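Local coordinates for ubiquitin conjugating enzyme (Agrocybe aegerita, PDB 3WE5), which probably acts as an E2 enzyme, carrying activated ubiquitin as a thioester on its active-site cysteine and passing it on toward target proteins, at residues A[25-29]-A[79-84]; A[41-45]-A[131-135]; A[62-68]-A[138-144]; A[68-74]-A[98-103]; A[90-94]-A[106-112]. All blocks are in the same frame, centred on the assembly; numbering follows the deposited sequence.

Interaction 1: A[25-29]-A[79-84]; sequences SARRL and FDAQYP
S25 and L29, one turn apart on helix 24-39, meet the 79-84 loop with a hydroxyl and two methyl groups. S25 OG donates a 2.8 Å hydrogen bond to Y83 O, arriving 28° out of the carbonyl plane, and a water that donates to S25 OG also donates to D80 O. L29 CD2 lies over the centre of the F79 ring, a CH-pi contact 3.6 Å from the centroid; the same methyl comes within 3.4 Å of Y83 CE2, while L29 CD1 touches F79 CG at 3.7 Å. R28 crosses Y83 at about a right angle. Its CG rests 3.8 Å from Y83 CE2, and the bend at chi2 (68°) turns one guanidinium face over the P84 ring, with NH1 3.5 Å from P84 CG. Further out, R28 NE forms a salt bridge with E32, whose carboxylate also accepts from Y83 OH, and NH1 bonds to P123 O. A leucine in place of R28 would probably leave E32 without its positive partner and P84 without the flat group covering it. Within the loop, D80 OD1 accepts from Q82 N, an Asx turn, and bonds to S86 OG; the Y83-P84 peptide is cis, with F79 and P84 CB over opposite Y83 ring faces. Packing of the N-terminal helix against the tyrosine-proline loop after the third strand is characteristic of the UBC fold of E2 enzymes.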
# COMPACT_ATOMS: atom_id res chain seq x y z
N SER A 25 -19.04 5.69 -28.84
CA SER A 25 -17.91 5.23 -28.08
C SER A 25 -16.79 4.79 -29.02
O SER A 25 -15.63 5.17 -28.87
CB SER A 25 -18.38 4.06 -27.24
OG SER A 25 -17.37 3.62 -26.38
N ALA A 26 -17.15 3.99 -30.01
CA ALA A 26 -16.14 3.48 -30.95
C ALA A 26 -15.47 4.62 -31.72
O ALA A 26 -14.23 4.59 -31.98
CB ALA A 26 -16.80 2.50 -31.95
N ARG A 27 -16.26 5.63 -32.08
CA ARG A 27 -15.74 6.75 -32.85
C ARG A 27 -14.75 7.56 -32.00
O ARG A 27 -13.77 8.04 -32.53
CB ARG A 27 -16.86 7.64 -33.39
CG ARG A 27 -17.66 6.94 -34.52
CD ARG A 27 -18.69 7.88 -35.10
NE ARG A 27 -18.07 9.02 -35.79
CZ ARG A 27 -17.65 9.02 -37.06
NH1 ARG A 27 -17.78 7.94 -37.83
NH2 ARG A 27 -17.11 10.13 -37.57
N ARG A 28 -15.02 7.68 -30.71
CA ARG A 28 -14.11 8.39 -29.81
C ARG A 28 -12.78 7.62 -29.77
O ARG A 28 -11.70 8.19 -29.86
CB ARG A 28 -14.72 8.46 -28.41
CG ARG A 28 -13.73 8.72 -27.22
CD ARG A 28 -13.10 10.14 -27.25
NE ARG A 28 -12.11 10.20 -26.19
CZ ARG A 28 -12.18 10.90 -25.06
NH1 ARG A 28 -13.15 11.77 -24.84
NH2 ARG A 28 -11.22 10.76 -24.15
N LEU A 29 -12.87 6.30 -29.67
CA LEU A 29 -11.65 5.49 -29.65
C LEU A 29 -10.92 5.53 -30.97
O LEU A 29 -9.67 5.53 -30.98
CB LEU A 29 -11.95 4.04 -29.21
CG LEU A 29 -12.21 4.00 -27.70
CD1 LEU A 29 -12.98 2.73 -27.34
CD2 LEU A 29 -10.90 4.08 -26.90
N PHE A 79 -12.16 -1.39 -22.88
CA PHE A 79 -13.17 -0.33 -23.01
C PHE A 79 -14.57 -0.93 -23.05
O PHE A 79 -14.82 -1.87 -23.81
CB PHE A 79 -12.95 0.49 -24.29
CG PHE A 79 -11.51 0.94 -24.49
CD1 PHE A 79 -11.01 2.01 -23.75
CD2 PHE A 79 -10.68 0.30 -25.38
CE1 PHE A 79 -9.67 2.41 -23.88
CE2 PHE A 79 -9.34 0.72 -25.55
CZ PHE A 79 -8.85 1.77 -24.79
N ASP A 80 -15.50 -0.40 -22.25
CA ASP A 80 -16.90 -0.85 -22.40
C ASP A 80 -17.69 0.10 -23.29
O ASP A 80 -17.14 1.06 -23.83
CB ASP A 80 -17.56 -1.10 -21.04
CG ASP A 80 -17.73 0.16 -20.20
OD1 ASP A 80 -17.93 1.25 -20.77
OD2 ASP A 80 -17.68 0.07 -18.96
N ALA A 81 -18.99 -0.14 -23.47
CA ALA A 81 -19.76 0.64 -24.43
C ALA A 81 -20.04 2.08 -24.00
O ALA A 81 -20.55 2.87 -24.82
CB ALA A 81 -21.08 -0.08 -24.77
N GLN A 82 -19.75 2.39 -22.74
CA GLN A 82 -19.96 3.73 -22.20
C GLN A 82 -18.70 4.61 -22.21
O GLN A 82 -18.76 5.76 -21.81
CB GLN A 82 -20.54 3.67 -20.79
CG GLN A 82 -22.00 3.18 -20.74
CD GLN A 82 -22.12 1.70 -21.01
OE1 GLN A 82 -22.69 1.28 -22.02
NE2 GLN A 82 -21.59 0.88 -20.10
N TYR A 83 -17.57 4.08 -22.69
CA TYR A 83 -16.37 4.92 -22.85
C TYR A 83 -16.74 6.08 -23.79
O TYR A 83 -17.44 5.89 -24.79
CB TYR A 83 -15.20 4.09 -23.42
CG TYR A 83 -13.89 4.86 -23.48
CD1 TYR A 83 -13.08 4.93 -22.37
CD2 TYR A 83 -13.49 5.53 -24.63
CE1 TYR A 83 -11.88 5.63 -22.38
CE2 TYR A 83 -12.28 6.26 -24.66
CZ TYR A 83 -11.50 6.29 -23.53
OH TYR A 83 -10.30 6.98 -23.52
N PRO A 84 -16.26 7.31 -23.53
CA PRO A 84 -15.29 7.73 -22.51
C PRO A 84 -15.93 8.23 -21.22
O PRO A 84 -15.24 8.81 -20.39
CB PRO A 84 -14.59 8.89 -23.23
CG PRO A 84 -15.74 9.56 -23.95
CD PRO A 84 -16.59 8.41 -24.46
O HOH W 1 -17.01 1.00 -26.78

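Interaction 2: A[41-45]-A[131-135]; sequences CPVGI and CVTLQ
Q135 of helix 127-140 reaches across to V43 in a type II beta turn, P42 to I45, which carries the chain of the UBC fold from its N-terminal helix into strand 45-49. The polar part of the contact centres on V43 O. Q135 leaves the helix with CG anti to the backbone N (chi1 -172°) and stays extended, so that NE2 donates a 3.0 Å hydrogen bond to V43 O. The bond is nearly straight, 173° at the hydrogen, falls on a lone pair of the carbonyl and lies in the plane of the glutamine amide. NE2 also donates to E61 O at the end of strand 55-61, while a water donates to both V43 O and Q135 OE1, each at 2.7 Å. These partners fix which way round the amide sits. An alanine at Q135 would probably leave V43 O and E61 O without this shared donor, so that only apolar contacts hold the turn directly to the helix. G44 brings its CA against NE2; at its backbone angles a CB would be jammed against the preceding carbonyl O. The apolar part is carried by I45 and P42. I45 CD1 contacts the helix at V132 CG2 (3.7 Å) and C131 CB (3.9 Å), and also runs close to Q135 OE1. The apolar row ends at the proline, whose ring crosses V132 at about a right angle, P42 CG lying 3.8 Å from V132 CG2.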
# COMPACT_ATOMS: atom_id res chain seq x y z
N CYS A 41 3.55 8.47 -29.96
CA CYS A 41 3.39 8.35 -28.51
C CYS A 41 4.50 9.09 -27.81
O CYS A 41 5.57 9.30 -28.40
CB CYS A 41 3.47 6.89 -28.05
SG CYS A 41 2.09 5.82 -28.54
N PRO A 42 4.28 9.47 -26.54
CA PRO A 42 5.36 10.10 -25.78
C PRO A 42 6.47 9.11 -25.53
O PRO A 42 6.25 7.91 -25.57
CB PRO A 42 4.69 10.48 -24.45
CG PRO A 42 3.21 10.56 -24.78
CD PRO A 42 3.01 9.46 -25.78
N VAL A 43 7.67 9.60 -25.23
CA VAL A 43 8.80 8.71 -25.06
C VAL A 43 8.56 7.65 -24.00
O VAL A 43 8.01 7.93 -22.90
CB VAL A 43 10.12 9.53 -24.79
CG1 VAL A 43 10.02 10.32 -23.48
CG2 VAL A 43 11.33 8.61 -24.77
N GLY A 44 8.93 6.42 -24.33
CA GLY A 44 8.85 5.32 -23.38
C GLY A 44 7.51 4.61 -23.50
O GLY A 44 7.31 3.55 -22.92
N ILE A 45 6.60 5.19 -24.26
CA ILE A 45 5.27 4.56 -24.40
C ILE A 45 5.12 4.06 -25.83
O ILE A 45 5.36 4.78 -26.78
CB ILE A 45 4.15 5.55 -24.02
CG1 ILE A 45 4.21 5.88 -22.53
CG2 ILE A 45 2.77 4.95 -24.38
CD1 ILE A 45 3.59 7.22 -22.21
N CYS A 131 -1.56 6.46 -19.82
CA CYS A 131 -0.22 5.86 -19.96
C CYS A 131 0.85 6.74 -19.32
O CYS A 131 1.74 6.24 -18.60
CB CYS A 131 0.13 5.71 -21.43
SG CYS A 131 -0.77 4.33 -22.26
N VAL A 132 0.77 8.03 -19.63
CA VAL A 132 1.76 9.00 -19.10
C VAL A 132 1.68 9.10 -17.59
O VAL A 132 2.71 9.14 -16.90
CB VAL A 132 1.54 10.39 -19.71
CG1 VAL A 132 2.28 11.47 -18.92
CG2 VAL A 132 1.95 10.41 -21.19
N THR A 133 0.45 9.17 -17.06
CA THR A 133 0.23 9.19 -15.61
C THR A 133 0.79 7.97 -14.90
O THR A 133 1.42 8.09 -13.85
CB THR A 133 -1.29 9.36 -15.27
OG1 THR A 133 -1.78 10.57 -15.87
CG2 THR A 133 -1.53 9.42 -13.77
N LEU A 134 0.57 6.78 -15.46
CA LEU A 134 1.06 5.57 -14.83
C LEU A 134 2.59 5.47 -14.95
O LEU A 134 3.26 4.97 -14.02
CB LEU A 134 0.39 4.33 -15.45
CG LEU A 134 -1.11 4.24 -15.20
CD1 LEU A 134 -1.69 3.02 -15.91
CD2 LEU A 134 -1.44 4.17 -13.71
N GLN A 135 3.13 5.95 -16.06
CA GLN A 135 4.59 6.01 -16.24
C GLN A 135 5.21 6.89 -15.15
O GLN A 135 6.22 6.51 -14.55
CB GLN A 135 4.91 6.57 -17.61
CG GLN A 135 6.40 6.52 -18.04
CD GLN A 135 6.58 7.25 -19.35
OE1 GLN A 135 6.00 8.32 -19.56
NE2 GLN A 135 7.36 6.67 -20.25
O HOH W 2 6.93 9.97 -21.55

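Interaction 3: A[62-68]-A[138-144]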
# COMPACT_ATOMS: atom_id res chain seq x y z
N VAL A 62 9.83 3.28 -18.13
CA VAL A 62 10.01 4.48 -17.33
C VAL A 62 11.39 5.01 -17.69
O VAL A 62 12.38 4.25 -17.67
CB VAL A 62 9.98 4.17 -15.84
CG1 VAL A 62 10.13 5.45 -15.02
CG2 VAL A 62 8.66 3.45 -15.47
N MET A 63 11.45 6.30 -18.01
CA MET A 63 12.70 6.92 -18.45
C MET A 63 13.32 7.65 -17.28
O MET A 63 12.76 7.69 -16.17
CB MET A 63 12.44 7.93 -19.57
CG MET A 63 11.67 7.36 -20.79
SD MET A 63 12.45 5.91 -21.48
CE MET A 63 13.96 6.62 -22.17
N GLY A 64 14.48 8.24 -17.51
CA GLY A 64 15.20 8.91 -16.44
C GLY A 64 15.69 7.94 -15.38
O GLY A 64 15.86 6.73 -15.63
N ASN A 65 15.95 8.48 -14.20
CA ASN A 65 16.38 7.66 -13.09
C ASN A 65 15.18 7.11 -12.34
O ASN A 65 14.33 7.87 -11.88
CB ASN A 65 17.28 8.46 -12.15
CG ASN A 65 18.64 8.75 -12.76
OD1 ASN A 65 19.40 7.84 -13.05
ND2 ASN A 65 18.95 10.03 -12.96
N SER A 66 15.10 5.79 -12.24
CA SER A 66 13.98 5.16 -11.55
C SER A 66 14.35 3.77 -11.08
O SER A 66 15.44 3.25 -11.37
CB SER A 66 12.77 5.06 -12.47
OG SER A 66 12.92 3.96 -13.35
N GLN A 67 13.41 3.13 -10.39
CA GLN A 67 13.58 1.78 -9.91
C GLN A 67 13.29 0.73 -10.97
O GLN A 67 13.40 -0.46 -10.72
CB GLN A 67 12.68 1.56 -8.70
CG GLN A 67 13.01 2.46 -7.51
CD GLN A 67 14.36 2.13 -6.90
OE1 GLN A 67 14.58 1.00 -6.45
NE2 GLN A 67 15.27 3.10 -6.89
N TYR A 68 12.92 1.18 -12.17
CA TYR A 68 12.48 0.28 -13.24
C TYR A 68 13.30 0.54 -14.51
O TYR A 68 12.84 0.30 -15.62
CB TYR A 68 10.98 0.48 -13.52
CG TYR A 68 10.15 0.50 -12.26
CD1 TYR A 68 9.69 -0.69 -11.69
CD2 TYR A 68 9.82 1.70 -11.62
CE1 TYR A 68 8.94 -0.68 -10.53
CE2 TYR A 68 9.08 1.71 -10.46
CZ TYR A 68 8.65 0.52 -9.93
OH TYR A 68 7.90 0.54 -8.77
N LEU A 138 5.13 5.28 -11.70
CA LEU A 138 6.24 4.36 -11.54
C LEU A 138 7.52 5.16 -11.30
O LEU A 138 8.34 4.80 -10.44
CB LEU A 138 6.36 3.44 -12.77
CG LEU A 138 5.29 2.38 -13.03
CD1 LEU A 138 5.59 1.62 -14.31
CD2 LEU A 138 5.21 1.40 -11.89
N ALA A 139 7.68 6.27 -12.01
CA ALA A 139 8.90 7.08 -11.90
C ALA A 139 9.06 7.65 -10.48
O ALA A 139 10.17 7.86 -10.01
CB ALA A 139 8.89 8.20 -12.93
N SER A 140 7.93 7.92 -9.83
CA SER A 140 7.93 8.56 -8.51
C SER A 140 8.35 7.63 -7.37
O SER A 140 8.69 8.10 -6.28
CB SER A 140 6.55 9.15 -8.22
OG SER A 140 5.66 8.14 -7.78
N CYS A 141 8.32 6.31 -7.60
CA CYS A 141 8.65 5.33 -6.57
C CYS A 141 10.13 5.37 -6.19
O CYS A 141 11.01 5.29 -7.04
CB CYS A 141 8.27 3.93 -7.04
SG CYS A 141 8.43 2.62 -5.81
N LYS A 142 10.41 5.49 -4.89
CA LYS A 142 11.79 5.50 -4.44
C LYS A 142 12.21 4.13 -3.92
O LYS A 142 13.39 3.87 -3.72
CB LYS A 142 12.02 6.58 -3.39
CG LYS A 142 11.88 8.02 -3.92
CD LYS A 142 13.04 8.41 -4.84
CE LYS A 142 12.92 9.85 -5.34
NZ LYS A 142 11.86 10.00 -6.39
N LYS A 143 11.23 3.25 -3.71
CA LYS A 143 11.50 1.91 -3.19
C LYS A 143 10.45 0.90 -3.64
O LYS A 143 9.26 1.04 -3.33
CB LYS A 143 11.56 1.93 -1.67
CG LYS A 143 11.50 0.55 -1.02
CD LYS A 143 11.17 0.68 0.46
CE LYS A 143 12.04 1.73 1.11
NZ LYS A 143 11.74 1.94 2.55
N LYS A 144 10.89 -0.12 -4.36
CA LYS A 144 10.00 -1.15 -4.89
C LYS A 144 9.44 -2.05 -3.81
O LYS A 144 10.18 -2.81 -3.18
CB LYS A 144 10.76 -2.01 -5.89
CG LYS A 144 11.29 -1.27 -7.10
CD LYS A 144 12.01 -2.23 -8.03
CE LYS A 144 11.11 -3.40 -8.36
NZ LYS A 144 11.83 -4.51 -9.07
O HOH W 3 11.01 4.70 -9.60
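V62 and Y68, at the two ends of the 62-68 loop, make its apolar contacts with the end of helix 127-140. V62 divides its methyl groups, CG2 touching L138 CB at 3.5 Å and CG1 touching A139 CB at 3.7 Å. The Y68 ring crosses L138 at about a right angle, with L138 CD2 4.0 Å above one face, C141 CB near the ring edge and Q67 CB over the opposite face. Mixed contacts continue outward: with CG anti to the carbonyl carbon (chi1 -62°), Q67 brings CG 3.5 Å from C141 O, and Q67 CB meets K144 CG at the same distance. Polar contacts run through a bridging water, which accepts from Q67 N at 3.0 Å and sits close to L138 O and C141 O. S66 OG accepts from Y68 N, an ST turn that shapes the backbone leading into the tyrosine. At the subunit interface, K143 NZ bonds to S140 O of the second subunit, and the reciprocal bond is made as well. The arrangement is that of a UBC-fold hairpin loop, between the second and third strands, closing over the C-terminal end of the helix that follows the active-site region.

Interaction 4: A[68-74]-A[98-103]; sequences YQGEAYT and KEAPVH
Y73 of strand 72-78 lays its ring on P101, in the segment that runs into H103, the first residue of the E2 signature that reads His-Pro-Asn in many relatives and His-Pro-His here. From CB, chi1 of -63° turns the ring toward the 98-103 segment. CG passes P101 CD, and CD1 presses closer, 3.6 Å from P101 CD, while E99 O lies in the ring plane at the edge beside CD1. CE1 faces P101 CA and N. CZ is next to P101 CB, which stands over the ring face in a CH-pi contact, 3.9 Å from the centroid and 15° off the normal. At the tip, Y73 OH donates to E71 OE1 over 2.5 Å, coming from above the carboxylate plane; it also accepts from a water that in turn accepts from V102 N at 2.9 Å, so the phenol end is tied to both segments. P101 is further packed against F92 and L138.

A second tyrosine holds the next residues. Y68 OH donates a 2.7 Å hydrogen bond to V102 O, 37° out of the carbonyl plane, and lies at the edge of the H103 ring, 3.3 Å from CD2. H103 is set by partners on both nitrogens, ND1 bonding to H105 N and NE2 to M137 O, which joins the start of the signature to the helix. At the far end the lysine chain crosses the strand residue obliquely, K98 CE lying 3.2 Å from T74 OG1.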
# COMPACT_ATOMS: atom_id res chain seq x y z
N TYR A 68 12.92 1.18 -12.17
CA TYR A 68 12.48 0.28 -13.24
C TYR A 68 13.30 0.54 -14.51
O TYR A 68 12.84 0.30 -15.62
CB TYR A 68 10.98 0.48 -13.52
CG TYR A 68 10.15 0.50 -12.26
CD1 TYR A 68 9.69 -0.69 -11.69
CD2 TYR A 68 9.82 1.70 -11.62
CE1 TYR A 68 8.94 -0.68 -10.53
CE2 TYR A 68 9.08 1.71 -10.46
CZ TYR A 68 8.65 0.52 -9.93
OH TYR A 68 7.90 0.54 -8.77
N GLN A 69 14.53 1.02 -14.33
CA GLN A 69 15.38 1.38 -15.46
C GLN A 69 15.55 0.22 -16.43
O GLN A 69 15.82 -0.91 -16.02
CB GLN A 69 16.75 1.87 -14.95
CG GLN A 69 17.53 2.74 -15.92
CD GLN A 69 18.16 1.94 -17.05
OE1 GLN A 69 18.63 0.82 -16.85
NE2 GLN A 69 18.15 2.51 -18.26
N GLY A 70 15.35 0.49 -17.72
CA GLY A 70 15.58 -0.48 -18.77
C GLY A 70 14.54 -1.58 -18.93
O GLY A 70 14.75 -2.52 -19.70
N GLU A 71 13.43 -1.48 -18.21
CA GLU A 71 12.41 -2.52 -18.25
C GLU A 71 11.19 -2.03 -19.02
O GLU A 71 10.89 -0.83 -18.99
CB GLU A 71 12.04 -2.91 -16.83
CG GLU A 71 13.27 -3.17 -15.98
CD GLU A 71 12.95 -3.59 -14.57
OE1 GLU A 71 12.04 -2.99 -13.97
OE2 GLU A 71 13.60 -4.54 -14.08
N ALA A 72 10.52 -2.93 -19.74
CA ALA A 72 9.28 -2.58 -20.44
C ALA A 72 8.14 -3.46 -19.92
O ALA A 72 8.25 -4.69 -19.91
CB ALA A 72 9.44 -2.76 -21.94
N TYR A 73 7.06 -2.82 -19.49
CA TYR A 73 5.92 -3.56 -18.96
C TYR A 73 4.79 -3.45 -19.93
O TYR A 73 4.65 -2.45 -20.60
CB TYR A 73 5.49 -2.98 -17.61
CG TYR A 73 6.59 -3.11 -16.60
CD1 TYR A 73 6.73 -4.28 -15.87
CD2 TYR A 73 7.51 -2.08 -16.40
CE1 TYR A 73 7.73 -4.43 -14.96
CE2 TYR A 73 8.54 -2.23 -15.46
CZ TYR A 73 8.63 -3.41 -14.76
OH TYR A 73 9.62 -3.63 -13.81
N THR A 74 3.95 -4.48 -19.99
CA THR A 74 2.82 -4.45 -20.90
C THR A 74 1.58 -4.00 -20.14
O THR A 74 1.26 -4.55 -19.08
CB THR A 74 2.61 -5.83 -21.52
OG1 THR A 74 3.75 -6.15 -22.33
CG2 THR A 74 1.37 -5.87 -22.39
N LYS A 98 5.02 -12.72 -18.12
CA LYS A 98 5.10 -11.29 -17.82
C LYS A 98 4.83 -11.05 -16.36
O LYS A 98 4.02 -11.74 -15.74
CB LYS A 98 4.09 -10.51 -18.67
CG LYS A 98 4.50 -10.39 -20.12
CD LYS A 98 3.54 -9.49 -20.86
CE LYS A 98 3.96 -9.34 -22.31
NZ LYS A 98 4.01 -10.67 -22.97
N GLU A 99 5.50 -10.05 -15.79
CA GLU A 99 5.28 -9.73 -14.39
C GLU A 99 4.89 -8.27 -14.26
O GLU A 99 5.31 -7.43 -15.06
CB GLU A 99 6.52 -10.04 -13.56
CG GLU A 99 6.99 -11.50 -13.70
CD GLU A 99 7.95 -11.93 -12.60
OE1 GLU A 99 7.57 -11.85 -11.41
OE2 GLU A 99 9.08 -12.36 -12.92
N ALA A 100 4.07 -7.95 -13.26
CA ALA A 100 3.70 -6.56 -13.01
C ALA A 100 4.88 -5.85 -12.38
O ALA A 100 5.70 -6.48 -11.70
CB ALA A 100 2.48 -6.48 -12.09
N PRO A 101 4.97 -4.53 -12.59
CA PRO A 101 6.03 -3.83 -11.85
C PRO A 101 5.76 -3.96 -10.35
O PRO A 101 4.60 -3.94 -9.93
CB PRO A 101 5.86 -2.37 -12.29
CG PRO A 101 4.45 -2.29 -12.86
CD PRO A 101 4.17 -3.63 -13.44
N VAL A 102 6.82 -4.11 -9.55
CA VAL A 102 6.66 -4.13 -8.10
C VAL A 102 6.60 -2.68 -7.62
O VAL A 102 7.59 -1.94 -7.68
CB VAL A 102 7.80 -4.88 -7.41
CG1 VAL A 102 7.57 -4.91 -5.90
CG2 VAL A 102 7.88 -6.29 -7.95
N HIS A 103 5.41 -2.28 -7.17
CA HIS A 103 5.11 -0.89 -6.87
C HIS A 103 3.96 -0.87 -5.87
O HIS A 103 3.09 -1.74 -5.92
CB HIS A 103 4.69 -0.17 -8.16
CG HIS A 103 4.45 1.29 -7.99
ND1 HIS A 103 3.24 1.80 -7.56
CD2 HIS A 103 5.26 2.36 -8.17
CE1 HIS A 103 3.32 3.11 -7.47
NE2 HIS A 103 4.53 3.48 -7.86
O HOH W 4 9.39 -4.59 -10.86

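Interaction 5: A[90-94]-A[106-112]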
# COMPACT_ATOMS: atom_id res chain seq x y z
N VAL A 90 -7.94 -0.83 -16.67
CA VAL A 90 -6.51 -0.79 -17.00
C VAL A 90 -5.70 -1.65 -16.03
O VAL A 90 -5.84 -1.54 -14.81
CB VAL A 90 -6.01 0.67 -16.94
CG1 VAL A 90 -4.52 0.74 -17.34
CG2 VAL A 90 -6.81 1.56 -17.85
N GLN A 91 -4.84 -2.53 -16.58
CA GLN A 91 -4.02 -3.39 -15.75
C GLN A 91 -2.74 -3.77 -16.48
O GLN A 91 -2.70 -3.81 -17.73
CB GLN A 91 -4.81 -4.65 -15.36
CG GLN A 91 -5.18 -5.52 -16.55
CD GLN A 91 -6.48 -6.28 -16.32
OE1 GLN A 91 -7.56 -5.82 -16.68
NE2 GLN A 91 -6.37 -7.46 -15.72
N PHE A 92 -1.68 -4.01 -15.71
CA PHE A 92 -0.47 -4.58 -16.27
C PHE A 92 -0.77 -6.04 -16.55
O PHE A 92 -1.47 -6.71 -15.76
CB PHE A 92 0.72 -4.40 -15.33
CG PHE A 92 1.22 -2.98 -15.25
CD1 PHE A 92 2.03 -2.46 -16.26
CD2 PHE A 92 0.85 -2.14 -14.20
CE1 PHE A 92 2.49 -1.12 -16.22
CE2 PHE A 92 1.32 -0.81 -14.14
CZ PHE A 92 2.13 -0.30 -15.14
N VAL A 93 -0.24 -6.52 -17.67
CA VAL A 93 -0.40 -7.91 -18.10
C VAL A 93 0.56 -8.83 -17.35
O VAL A 93 1.76 -8.54 -17.19
CB VAL A 93 -0.23 -8.04 -19.61
CG1 VAL A 93 -0.27 -9.52 -20.06
CG2 VAL A 93 -1.32 -7.27 -20.32
N VAL A 94 0.02 -9.94 -16.84
CA VAL A 94 0.85 -10.87 -16.09
C VAL A 94 0.77 -12.28 -16.66
O VAL A 94 1.09 -13.26 -15.96
CB VAL A 94 0.53 -10.87 -14.58
CG1 VAL A 94 0.86 -9.53 -13.98
CG2 VAL A 94 -0.95 -11.22 -14.34
N VAL A 106 0.50 -1.10 -7.39
CA VAL A 106 0.29 -2.16 -8.38
C VAL A 106 0.25 -3.54 -7.74
O VAL A 106 1.22 -3.97 -7.14
CB VAL A 106 1.35 -2.13 -9.49
CG1 VAL A 106 1.03 -3.21 -10.56
CG2 VAL A 106 1.37 -0.76 -10.15
N TYR A 107 -0.88 -4.22 -7.88
CA TYR A 107 -1.03 -5.56 -7.31
C TYR A 107 -0.29 -6.60 -8.14
O TYR A 107 0.01 -6.36 -9.31
CB TYR A 107 -2.52 -5.89 -7.18
CG TYR A 107 -3.17 -5.08 -6.08
CD1 TYR A 107 -2.99 -5.42 -4.75
CD2 TYR A 107 -3.93 -3.94 -6.38
CE1 TYR A 107 -3.54 -4.68 -3.73
CE2 TYR A 107 -4.49 -3.19 -5.36
CZ TYR A 107 -4.29 -3.57 -4.04
OH TYR A 107 -4.84 -2.83 -3.02
N SER A 108 0.04 -7.73 -7.54
CA SER A 108 0.82 -8.76 -8.23
C SER A 108 0.05 -9.39 -9.40
O SER A 108 0.64 -10.03 -10.27
CB SER A 108 1.29 -9.84 -7.24
OG SER A 108 0.17 -10.48 -6.65
N ASN A 109 -1.27 -9.23 -9.40
CA ASN A 109 -2.09 -9.69 -10.49
C ASN A 109 -2.21 -8.64 -11.59
O ASN A 109 -2.95 -8.82 -12.55
CB ASN A 109 -3.48 -10.11 -10.00
CG ASN A 109 -4.34 -8.94 -9.55
OD1 ASN A 109 -3.84 -7.82 -9.35
ND2 ASN A 109 -5.63 -9.19 -9.37
N GLY A 110 -1.51 -7.52 -11.42
CA GLY A 110 -1.49 -6.49 -12.46
C GLY A 110 -2.50 -5.37 -12.29
O GLY A 110 -2.41 -4.34 -12.98
N HIS A 111 -3.46 -5.56 -11.39
CA HIS A 111 -4.47 -4.53 -11.14
C HIS A 111 -3.80 -3.30 -10.54
O HIS A 111 -2.81 -3.41 -9.82
CB HIS A 111 -5.54 -5.04 -10.20
CG HIS A 111 -6.42 -6.09 -10.81
ND1 HIS A 111 -7.60 -6.50 -10.23
CD2 HIS A 111 -6.29 -6.80 -11.96
CE1 HIS A 111 -8.16 -7.42 -11.00
NE2 HIS A 111 -7.39 -7.62 -12.05
N ILE A 112 -4.35 -2.13 -10.84
CA ILE A 112 -3.70 -0.88 -10.46
C ILE A 112 -4.61 -0.03 -9.58
O ILE A 112 -5.78 0.17 -9.90
CB ILE A 112 -3.36 -0.05 -11.72
CG1 ILE A 112 -2.42 -0.83 -12.65
CG2 ILE A 112 -2.79 1.32 -11.33
CD1 ILE A 112 -2.37 -0.29 -14.08
O HOH W 5 -6.67 -2.08 -12.37
O HOH W 6 -3.54 -8.28 -15.34
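In the UBC fold, the type I turn from Y107 to G110, just ahead of the probable catalytic cysteine, runs beside edge strand 89-92 and joins it where F92 meets G110. F92 N donates to G110 O over 2.8 Å, 28° out of the carbonyl plane, and G110 CA returns a CA-H...O contact to F92 O at 3.3 Å. The backbone angles of G110, phi 94° with psi -13°, call for glycine, and a CB here would strike F92 O. Two waters fill out the pairing. One donates to V90 O and accepts from I112 N; the other accepts from Q91 NE2 and donates to F92 O and N109 O.

On the buried face, the F92 ring crosses both V106 and I112 at about a right angle: CD2 lies 3.8 Å from V106 CG1 and 3.7 Å from I112 CD1, a methyl that V90 CG1 also reaches at 4.0 Å. From helix 127-140, L134 packs on V90 and I112, and L138 on F92. Away from this group, Q91 and H111 lie side by side with amide and imidazole planes nearly perpendicular; Q91 OE1 bonds to R78, and H111 ND1 to the Y153 hydroxyl. The turn is stiffened from within by an Asx turn, H111 N to N109 OD1, and this same asparagine sets its ND2 3.3 Å above the centre of the H111 ring.

Interaction 1 stands apart at one end of the fold, its centre about 32 Å from that of interaction 3 across the chain's centre. Interactions 2 and 3 touch, centres about 13 Å apart, and both use helix 127-140. Interaction 4 shares Y68 with interaction 3 and touches interaction 5, centres about 10 Å apart, through neighbouring strands 72-78 and 89-92. Interaction 2 also touches interaction 5, by L134 against I112 and V90. Along the chain, interaction 1 closes before interaction 5 opens, while interactions 4 and 5 have alternating segments, both inside the span bridged by interaction 3. Interactions 4 and 5, set against these strands and helix 127-140, are consistent with holding the route into the probable catalytic region.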